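Local coordinates for ATP-dependent DNA helicase PIF1 (Candida albicans, PDB 7OTJ), which probably couples ATP hydrolysis to 5'-3' unwinding of DNA, including G-quadruplexes, and so helps maintain the nuclear and mitochondrial genomes, at residues A[96-101]-A[121-126]; A[132-137]-A[177-182]. One frame throughout, in Å; residues are numbered along the deposited sequence.

Interaction 1 of 2, residues A[96-101]-A[121-126]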
ATOM      1  N   THR A  96       2.744 -19.781  14.568  1.00 54.24           N
ATOM      2  CA  THR A  96       2.112 -19.360  15.813  1.00 58.97           C
ATOM      3  C   THR A  96       1.072 -18.277  15.554  1.00 56.82           C
ATOM      4  O   THR A  96      -0.037 -18.323  16.103  1.00 52.32           O
ATOM      5  CB  THR A  96       3.174 -18.867  16.805  1.00 60.38           C
ATOM      6  OG1 THR A  96       4.055 -19.947  17.144  1.00 67.06           O
ATOM      7  CG2 THR A  96       2.526 -18.345  18.073  1.00 52.76           C
ATOM      8  N   ARG A  97       1.398 -17.325  14.675  1.00 52.22           N
ATOM      9  CA  ARG A  97       0.484 -16.229  14.373  1.00 46.88           C
ATOM     10  C   ARG A  97      -0.801 -16.739  13.737  1.00 45.71           C
ATOM     11  O   ARG A  97      -1.888 -16.219  14.014  1.00 45.01           O
ATOM     12  CB  ARG A  97       1.181 -15.218  13.464  1.00 56.02           C
ATOM     13  CG  ARG A  97       0.360 -13.985  13.153  1.00 51.82           C
ATOM     14  CD  ARG A  97       1.171 -13.010  12.345  1.00 49.66           C
ATOM     15  NE  ARG A  97       1.848 -13.690  11.250  1.00 60.75           N
ATOM     16  CZ  ARG A  97       2.753 -13.125  10.466  1.00 58.76           C
ATOM     17  NH1 ARG A  97       3.106 -11.859  10.619  1.00 62.73           N
ATOM     18  NH2 ARG A  97       3.320 -13.852   9.506  1.00 54.87           N
ATOM     19  N   TRP A  98      -0.698 -17.765  12.888  1.00 45.72           N
ATOM     20  CA  TRP A  98      -1.892 -18.361  12.299  1.00 48.02           C
ATOM     21  C   TRP A  98      -2.801 -18.975  13.360  1.00 50.30           C
ATOM     22  O   TRP A  98      -4.024 -19.007  13.185  1.00 47.19           O
ATOM     23  CB  TRP A  98      -1.505 -19.421  11.268  1.00 45.35           C
ATOM     24  CG  TRP A  98      -1.389 -18.912   9.871  1.00 46.60           C
ATOM     25  CD1 TRP A  98      -0.247 -18.794   9.132  1.00 54.24           C
ATOM     26  CD2 TRP A  98      -2.457 -18.459   9.034  1.00 47.47           C
ATOM     27  NE1 TRP A  98      -0.538 -18.294   7.883  1.00 49.58           N
ATOM     28  CE2 TRP A  98      -1.888 -18.079   7.799  1.00 50.39           C
ATOM     29  CE3 TRP A  98      -3.838 -18.334   9.207  1.00 42.77           C
ATOM     30  CZ2 TRP A  98      -2.654 -17.587   6.745  1.00 45.00           C
ATOM     31  CZ3 TRP A  98      -4.593 -17.843   8.163  1.00 45.53           C
ATOM     32  CH2 TRP A  98      -4.001 -17.474   6.948  1.00 45.21           C
ATOM     33  N   ARG A  99      -2.236 -19.468  14.463  1.00 46.73           N
ATOM     34  CA  ARG A  99      -3.072 -20.091  15.482  1.00 57.92           C
ATOM     35  C   ARG A  99      -3.591 -19.092  16.504  1.00 52.88           C
ATOM     36  O   ARG A  99      -4.688 -19.283  17.042  1.00 48.39           O
ATOM     37  CB  ARG A  99      -2.309 -21.210  16.194  1.00 54.32           C
ATOM     38  CG  ARG A  99      -2.134 -22.460  15.349  1.00 66.06           C
ATOM     39  CD  ARG A  99      -1.424 -23.568  16.108  1.00 72.59           C
ATOM     40  NE  ARG A  99      -0.137 -23.127  16.637  1.00 89.17           N
ATOM     41  CZ  ARG A  99       0.114 -22.918  17.923  1.00100.89           C
ATOM     42  NH1 ARG A  99      -0.811 -23.117  18.850  1.00 95.22           N
ATOM     43  NH2 ARG A  99       1.326 -22.503  18.287  1.00 87.40           N
ATOM     44  N   GLU A 100      -2.855 -18.012  16.757  1.00 50.94           N
ATOM     45  CA  GLU A 100      -3.287 -17.009  17.720  1.00 47.75           C
ATOM     46  C   GLU A 100      -4.198 -15.944  17.117  1.00 52.04           C
ATOM     47  O   GLU A 100      -4.732 -15.119  17.869  1.00 53.47           O
ATOM     48  CB  GLU A 100      -2.071 -16.326  18.361  1.00 48.83           C
ATOM     49  CG  GLU A 100      -1.115 -17.275  19.068  1.00 69.50           C
ATOM     50  CD  GLU A 100       0.026 -16.543  19.753  1.00 84.51           C
ATOM     51  OE1 GLU A 100       0.350 -16.886  20.911  1.00 73.43           O
ATOM     52  OE2 GLU A 100       0.597 -15.620  19.131  1.00 88.70           O
ATOM     53  N   THR A 101      -4.397 -15.938  15.798  1.00 45.11           N
ATOM     54  CA  THR A 101      -5.215 -14.913  15.157  1.00 52.67           C
ATOM     55  C   THR A 101      -6.698 -15.200  15.372  1.00 49.43           C
ATOM     56  O   THR A 101      -7.161 -16.322  15.147  1.00 43.91           O
ATOM     57  CB  THR A 101      -4.906 -14.826  13.654  1.00 48.64           C
ATOM     58  OG1 THR A 101      -3.602 -14.273  13.454  1.00 47.33           O
ATOM     59  CG2 THR A 101      -5.922 -13.939  12.943  1.00 42.50           C
ATOM     60  N   ASN A 121      -7.814 -19.680   2.844  1.00 46.17           N
ATOM     61  CA  ASN A 121      -8.909 -20.372   3.515  1.00 45.10           C
ATOM     62  C   ASN A 121      -8.507 -21.790   3.909  1.00 52.31           C
ATOM     63  O   ASN A 121      -8.656 -22.190   5.070  1.00 49.14           O
ATOM     64  CB  ASN A 121     -10.140 -20.387   2.612  1.00 43.69           C
ATOM     65  CG  ASN A 121     -11.392 -20.829   3.344  1.00 50.89           C
ATOM     66  OD1 ASN A 121     -11.446 -20.800   4.576  1.00 48.08           O
ATOM     67  ND2 ASN A 121     -12.408 -21.235   2.592  1.00 47.05           N
ATOM     68  N   GLU A 122      -7.973 -22.557   2.952  1.00 45.63           N
ATOM     69  CA  GLU A 122      -7.560 -23.931   3.225  1.00 47.02           C
ATOM     70  C   GLU A 122      -6.439 -23.976   4.253  1.00 46.88           C
ATOM     71  O   GLU A 122      -6.398 -24.880   5.095  1.00 56.68           O
ATOM     72  CB  GLU A 122      -7.130 -24.621   1.931  1.00 50.73           C
ATOM     73  CG  GLU A 122      -8.245 -24.733   0.887  1.00 76.85           C
ATOM     74  CD  GLU A 122      -7.863 -25.584  -0.320  1.00 83.96           C
ATOM     75  OE1 GLU A 122      -8.619 -25.562  -1.315  1.00 86.77           O
ATOM     76  OE2 GLU A 122      -6.822 -26.276  -0.277  1.00 81.47           O
ATOM     77  N   ILE A 123      -5.524 -23.008   4.206  1.00 50.15           N
ATOM     78  CA  ILE A 123      -4.400 -23.007   5.136  1.00 51.12           C
ATOM     79  C   ILE A 123      -4.886 -22.688   6.540  1.00 52.19           C
ATOM     80  O   ILE A 123      -4.449 -23.306   7.519  1.00 58.44           O
ATOM     81  CB  ILE A 123      -3.315 -22.016   4.668  1.00 48.90           C
ATOM     82  CG1 ILE A 123      -2.360 -22.705   3.697  1.00 62.31           C
ATOM     83  CG2 ILE A 123      -2.534 -21.460   5.847  1.00 45.38           C
ATOM     84  CD1 ILE A 123      -2.230 -22.032   2.364  1.00 57.15           C
ATOM     85  N   ALA A 124      -5.811 -21.734   6.656  1.00 47.65           N
ATOM     86  CA  ALA A 124      -6.408 -21.422   7.948  1.00 47.49           C
ATOM     87  C   ALA A 124      -7.013 -22.665   8.590  1.00 49.62           C
ATOM     88  O   ALA A 124      -6.731 -22.976   9.753  1.00 50.62           O
ATOM     89  CB  ALA A 124      -7.470 -20.337   7.776  1.00 43.03           C
ATOM     90  N   LYS A 125      -7.849 -23.389   7.844  1.00 48.47           N
ATOM     91  CA  LYS A 125      -8.474 -24.592   8.382  1.00 53.23           C
ATOM     92  C   LYS A 125      -7.428 -25.616   8.805  1.00 53.98           C
ATOM     93  O   LYS A 125      -7.503 -26.175   9.904  1.00 55.95           O
ATOM     94  CB  LYS A 125      -9.441 -25.184   7.358  1.00 49.18           C
ATOM     95  CG  LYS A 125     -10.597 -24.255   7.001  1.00 50.53           C
ATOM     96  CD  LYS A 125     -11.461 -24.822   5.887  1.00 47.64           C
ATOM     97  CE  LYS A 125     -12.574 -23.857   5.522  1.00 46.97           C
ATOM     98  NZ  LYS A 125     -13.472 -24.416   4.479  1.00 48.15           N
ATOM     99  N   ASN A 126      -6.437 -25.865   7.947  1.00 52.55           N
ATOM    100  CA  ASN A 126      -5.472 -26.927   8.219  1.00 55.61           C
ATOM    101  C   ASN A 126      -4.639 -26.620   9.456  1.00 58.84           C
ATOM    102  O   ASN A 126      -4.569 -27.431  10.387  1.00 64.37           O
ATOM    103  CB  ASN A 126      -4.564 -27.134   7.008  1.00 50.32           C
ATOM    104  CG  ASN A 126      -3.707 -28.372   7.137  1.00 59.46           C
ATOM    105  OD1 ASN A 126      -4.075 -29.443   6.656  1.00 62.43           O
ATOM    106  ND2 ASN A 126      -2.560 -28.238   7.797  1.00 54.15           N
TER
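Trp98 reaches from helix 92-100 to helix 114-128 and lays its indole against Ile123 and Ala124, the two residues that meet it there. One face of the ring is covered by Ile123 CG2, which stands 3.9 Å above the plane and is offset toward the rim. Ile123 CG2 lies 4.2 Å from the centroid of the Trp98 six-membered ring, 20° off the normal: a CH-pi contact. The gamma methyl can serve this face because it lies anti to the backbone N of Ile123, whereas the CG1 branch leads away from the indole. Ala124 approaches obliquely at the far end of the ring, its CB 3.8 Å from Trp98 CZ3. With so small a residue at the point of closest backbone approach, the helices come to 7.0 Å between the CA atoms of Trp98 and Ala124.

No hydrogen bond joins the two segments, but the one polar atom of the buried indole is satisfied: Trp98 NE1 bonds to Ala72 O, which should help fix the rotation of the ring. Phe71, Ile88, Leu120, Leu127 and Ile137 also pack around it. Helix 92-100 leads into strand 103-107 and helix 114-128 follows that strand, so this apolar seam packs together two helices of the first RecA-like domain, the one that carries the P-loop, of a Pif1-family helicase.

Interaction 2 of 2, residues A[132-137]-A[177-182]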
ATOM      1  N   ARG A 132     -14.350 -24.611  10.389  1.00 49.82           N
ATOM      2  CA  ARG A 132     -15.157 -23.428  10.149  1.00 47.60           C
ATOM      3  C   ARG A 132     -14.571 -22.625   8.991  1.00 54.74           C
ATOM      4  O   ARG A 132     -13.400 -22.799   8.631  1.00 55.81           O
ATOM      5  CB  ARG A 132     -15.220 -22.553  11.399  1.00 47.15           C
ATOM      6  CG  ARG A 132     -15.960 -23.158  12.576  1.00 57.42           C
ATOM      7  CD  ARG A 132     -17.462 -23.160  12.366  1.00 56.36           C
ATOM      8  NE  ARG A 132     -18.170 -23.221  13.638  1.00 60.82           N
ATOM      9  CZ  ARG A 132     -18.444 -24.340  14.294  1.00 53.32           C
ATOM     10  NH1 ARG A 132     -18.094 -25.523  13.816  1.00 61.45           N
ATOM     11  NH2 ARG A 132     -19.084 -24.270  15.458  1.00 53.96           N
ATOM     12  N   PRO A 133     -15.372 -21.748   8.385  1.00 52.44           N
ATOM     13  CA  PRO A 133     -14.825 -20.811   7.399  1.00 44.78           C
ATOM     14  C   PRO A 133     -13.615 -20.079   7.954  1.00 45.17           C
ATOM     15  O   PRO A 133     -13.627 -19.582   9.082  1.00 47.56           O
ATOM     16  CB  PRO A 133     -15.995 -19.862   7.141  1.00 51.12           C
ATOM     17  CG  PRO A 133     -17.200 -20.708   7.369  1.00 46.04           C
ATOM     18  CD  PRO A 133     -16.842 -21.671   8.461  1.00 51.00           C
ATOM     19  N   PHE A 134     -12.541 -20.063   7.162  1.00 43.26           N
ATOM     20  CA  PHE A 134     -11.266 -19.475   7.559  1.00 42.50           C
ATOM     21  C   PHE A 134     -10.784 -20.028   8.897  1.00 43.03           C
ATOM     22  O   PHE A 134     -10.116 -19.332   9.667  1.00 45.95           O
ATOM     23  CB  PHE A 134     -11.347 -17.946   7.581  1.00 47.29           C
ATOM     24  CG  PHE A 134     -10.744 -17.310   6.364  1.00 43.54           C
ATOM     25  CD1 PHE A 134     -11.496 -17.129   5.216  1.00 40.74           C
ATOM     26  CD2 PHE A 134      -9.411 -16.939   6.353  1.00 40.36           C
ATOM     27  CE1 PHE A 134     -10.932 -16.567   4.085  1.00 44.15           C
ATOM     28  CE2 PHE A 134      -8.843 -16.376   5.229  1.00 44.17           C
ATOM     29  CZ  PHE A 134      -9.605 -16.190   4.089  1.00 42.77           C
ATOM     30  N   GLY A 135     -11.097 -21.296   9.166  1.00 48.70           N
ATOM     31  CA  GLY A 135     -10.644 -21.929  10.393  1.00 44.87           C
ATOM     32  C   GLY A 135     -11.075 -21.204  11.647  1.00 44.75           C
ATOM     33  O   GLY A 135     -10.323 -21.168  12.626  1.00 45.03           O
ATOM     34  N   GLY A 136     -12.253 -20.582  11.622  1.00 45.23           N
ATOM     35  CA  GLY A 136     -12.801 -19.876  12.762  1.00 44.67           C
ATOM     36  C   GLY A 136     -12.402 -18.419  12.863  1.00 48.42           C
ATOM     37  O   GLY A 136     -12.974 -17.692  13.687  1.00 57.02           O
ATOM     38  N   ILE A 137     -11.453 -17.963  12.043  1.00 44.63           N
ATOM     39  CA  ILE A 137     -11.021 -16.571  12.078  1.00 43.62           C
ATOM     40  C   ILE A 137     -12.139 -15.682  11.554  1.00 41.45           C
ATOM     41  O   ILE A 137     -12.769 -15.990  10.536  1.00 41.31           O
ATOM     42  CB  ILE A 137      -9.732 -16.384  11.264  1.00 42.19           C
ATOM     43  CG1 ILE A 137      -8.599 -17.221  11.871  1.00 45.45           C
ATOM     44  CG2 ILE A 137      -9.370 -14.910  11.184  1.00 43.61           C
ATOM     45  CD1 ILE A 137      -7.348 -17.294  11.015  1.00 42.41           C
ATOM     46  N   LYS A 177     -17.488 -16.747  -0.503  1.00 45.82           N
ATOM     47  CA  LYS A 177     -18.918 -17.020  -0.422  1.00 48.08           C
ATOM     48  C   LYS A 177     -19.296 -17.746   0.863  1.00 49.90           C
ATOM     49  O   LYS A 177     -20.406 -17.559   1.372  1.00 52.22           O
ATOM     50  CB  LYS A 177     -19.361 -17.821  -1.646  1.00 47.85           C
ATOM     51  CG  LYS A 177     -19.038 -17.128  -2.952  1.00 47.82           C
ATOM     52  CD  LYS A 177     -19.530 -17.916  -4.154  1.00 61.60           C
ATOM     53  CE  LYS A 177     -19.152 -17.221  -5.456  1.00 52.20           C
ATOM     54  NZ  LYS A 177     -19.566 -18.003  -6.651  1.00 70.96           N
ATOM     55  N   GLU A 178     -18.404 -18.572   1.402  1.00 46.17           N
ATOM     56  CA  GLU A 178     -18.718 -19.291   2.627  1.00 54.20           C
ATOM     57  C   GLU A 178     -18.340 -18.518   3.887  1.00 55.22           C
ATOM     58  O   GLU A 178     -18.836 -18.854   4.967  1.00 45.78           O
ATOM     59  CB  GLU A 178     -18.034 -20.665   2.628  1.00 47.40           C
ATOM     60  CG  GLU A 178     -16.571 -20.628   2.981  1.00 50.25           C
ATOM     61  CD  GLU A 178     -15.985 -22.008   3.155  1.00 55.50           C
ATOM     62  OE1 GLU A 178     -16.720 -23.002   2.965  1.00 75.03           O
ATOM     63  OE2 GLU A 178     -14.787 -22.100   3.487  1.00 62.76           O
ATOM     64  N   THR A 179     -17.522 -17.470   3.779  1.00 50.23           N
ATOM     65  CA  THR A 179     -17.076 -16.727   4.955  1.00 49.34           C
ATOM     66  C   THR A 179     -17.813 -15.406   5.139  1.00 50.94           C
ATOM     67  O   THR A 179     -18.282 -15.114   6.245  1.00 49.72           O
ATOM     68  CB  THR A 179     -15.570 -16.456   4.895  1.00 45.68           C
ATOM     69  OG1 THR A 179     -14.865 -17.676   4.645  1.00 51.77           O
ATOM     70  CG2 THR A 179     -15.106 -15.883   6.219  1.00 48.97           C
ATOM     71  N   ILE A 180     -17.887 -14.582   4.090  1.00 47.64           N
ATOM     72  CA  ILE A 180     -18.535 -13.274   4.188  1.00 42.95           C
ATOM     73  C   ILE A 180     -20.015 -13.478   4.469  1.00 43.00           C
ATOM     74  O   ILE A 180     -20.729 -14.124   3.694  1.00 50.66           O
ATOM     75  CB  ILE A 180     -18.311 -12.460   2.906  1.00 48.52           C
ATOM     76  CG1 ILE A 180     -16.825 -12.173   2.708  1.00 42.86           C
ATOM     77  CG2 ILE A 180     -19.114 -11.162   2.929  1.00 41.14           C
ATOM     78  CD1 ILE A 180     -16.200 -11.412   3.851  1.00 45.61           C
ATOM     79  N   GLN A 181     -20.477 -12.962   5.602  1.00 47.63           N
ATOM     80  CA  GLN A 181     -21.867 -13.132   5.999  1.00 50.15           C
ATOM     81  C   GLN A 181     -22.723 -11.902   5.735  1.00 47.47           C
ATOM     82  O   GLN A 181     -23.953 -12.017   5.697  1.00 54.18           O
ATOM     83  CB  GLN A 181     -21.951 -13.493   7.484  1.00 45.03           C
ATOM     84  CG  GLN A 181     -21.053 -14.650   7.875  1.00 45.81           C
ATOM     85  CD  GLN A 181     -21.154 -14.971   9.347  1.00 59.27           C
ATOM     86  OE1 GLN A 181     -20.341 -14.514  10.155  1.00 49.72           O
ATOM     87  NE2 GLN A 181     -22.167 -15.755   9.711  1.00 50.38           N
ATOM     88  N   ARG A 182     -22.110 -10.739   5.558  1.00 49.77           N
ATOM     89  CA  ARG A 182     -22.855  -9.499   5.443  1.00 46.58           C
ATOM     90  C   ARG A 182     -22.013  -8.516   4.650  1.00 47.48           C
ATOM     91  O   ARG A 182     -20.782  -8.536   4.718  1.00 45.10           O
ATOM     92  CB  ARG A 182     -23.206  -8.925   6.824  1.00 50.73           C
ATOM     93  CG  ARG A 182     -24.423  -8.013   6.835  1.00 68.23           C
ATOM     94  CD  ARG A 182     -24.399  -7.041   8.015  1.00 64.11           C
ATOM     95  NE  ARG A 182     -25.698  -6.424   8.260  1.00 63.46           N
ATOM     96  CZ  ARG A 182     -26.263  -5.510   7.480  1.00 77.13           C
ATOM     97  NH1 ARG A 182     -25.681  -5.095   6.365  1.00 67.85           N
ATOM     98  NH2 ARG A 182     -27.445  -5.007   7.823  1.00 89.29           N
TER
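Pro133 sets its ring against the C-terminal turn of helix 174-179. Its CG lies 3.4 Å from the carbonyl O of Glu178, and its CB is 3.5 Å from Thr179 OG1, so the pyrrolidine meets the helix end through carbon-oxygen contacts and not through a hydrogen bond. Glu178 passes alongside: CG sits between its own backbone N and carbonyl carbon (chi1 79°), and the extended chain beyond brings OE2 near Pro133 CA. That oxygen turns to polar partners on helix 114-128, Asn121 among them.

Phe134 comes next, its ring crossing the Thr179 side chain at about a right angle. Thr179 OG1 lies in the ring plane at the edge, 3.5 Å from Phe134 CD1, while Thr179 CG2 is 3.9 Å from the same carbon. The hydroxyl bonds back to Ala175 O, one helical turn earlier. Both segments run into parallel strands of the first RecA-like domain, the loop into 138-143 and the helix end into 182-186, and the phenyl ring packs on Leu104 and Leu139 of that sheet and on Leu117 and Leu120 of helix 114-128.

With positive phi from Phe134 to Gly136, overlapping turns wind the chain through a tight left-handed coil: Gly135 N bonds to Arg132 O, Gly136 N to Pro133 O. A third turn bond, Ile137 N to Phe134 O, brings the chain to strand 138-143, where the Ile137 side chain lies on Leu104.

How the interactions relate
Helix 114-128 joins the two contacts, whose centres are about 13 Å apart. Glu178 OE2 of interaction 2 forms a salt bridge with Lys125 NZ of interaction 1 (2.8 Å) and a probable hydrogen bond with Asn121 ND2 (2.7 Å); Asn121 OD1 in turn accepts from Phe134 N. Ala124 also packs by its CB against Phe134 O. Both contacts lie around the N-terminal ends of the parallel strands, whereas the P-loop that binds ADP follows the C-terminal end of strand 21-25, so neither borders the nucleotide site. Interaction 1 is nearer the bound nucleic acid, about 6 Å between nearest atoms, against about 16 Å for interaction 2.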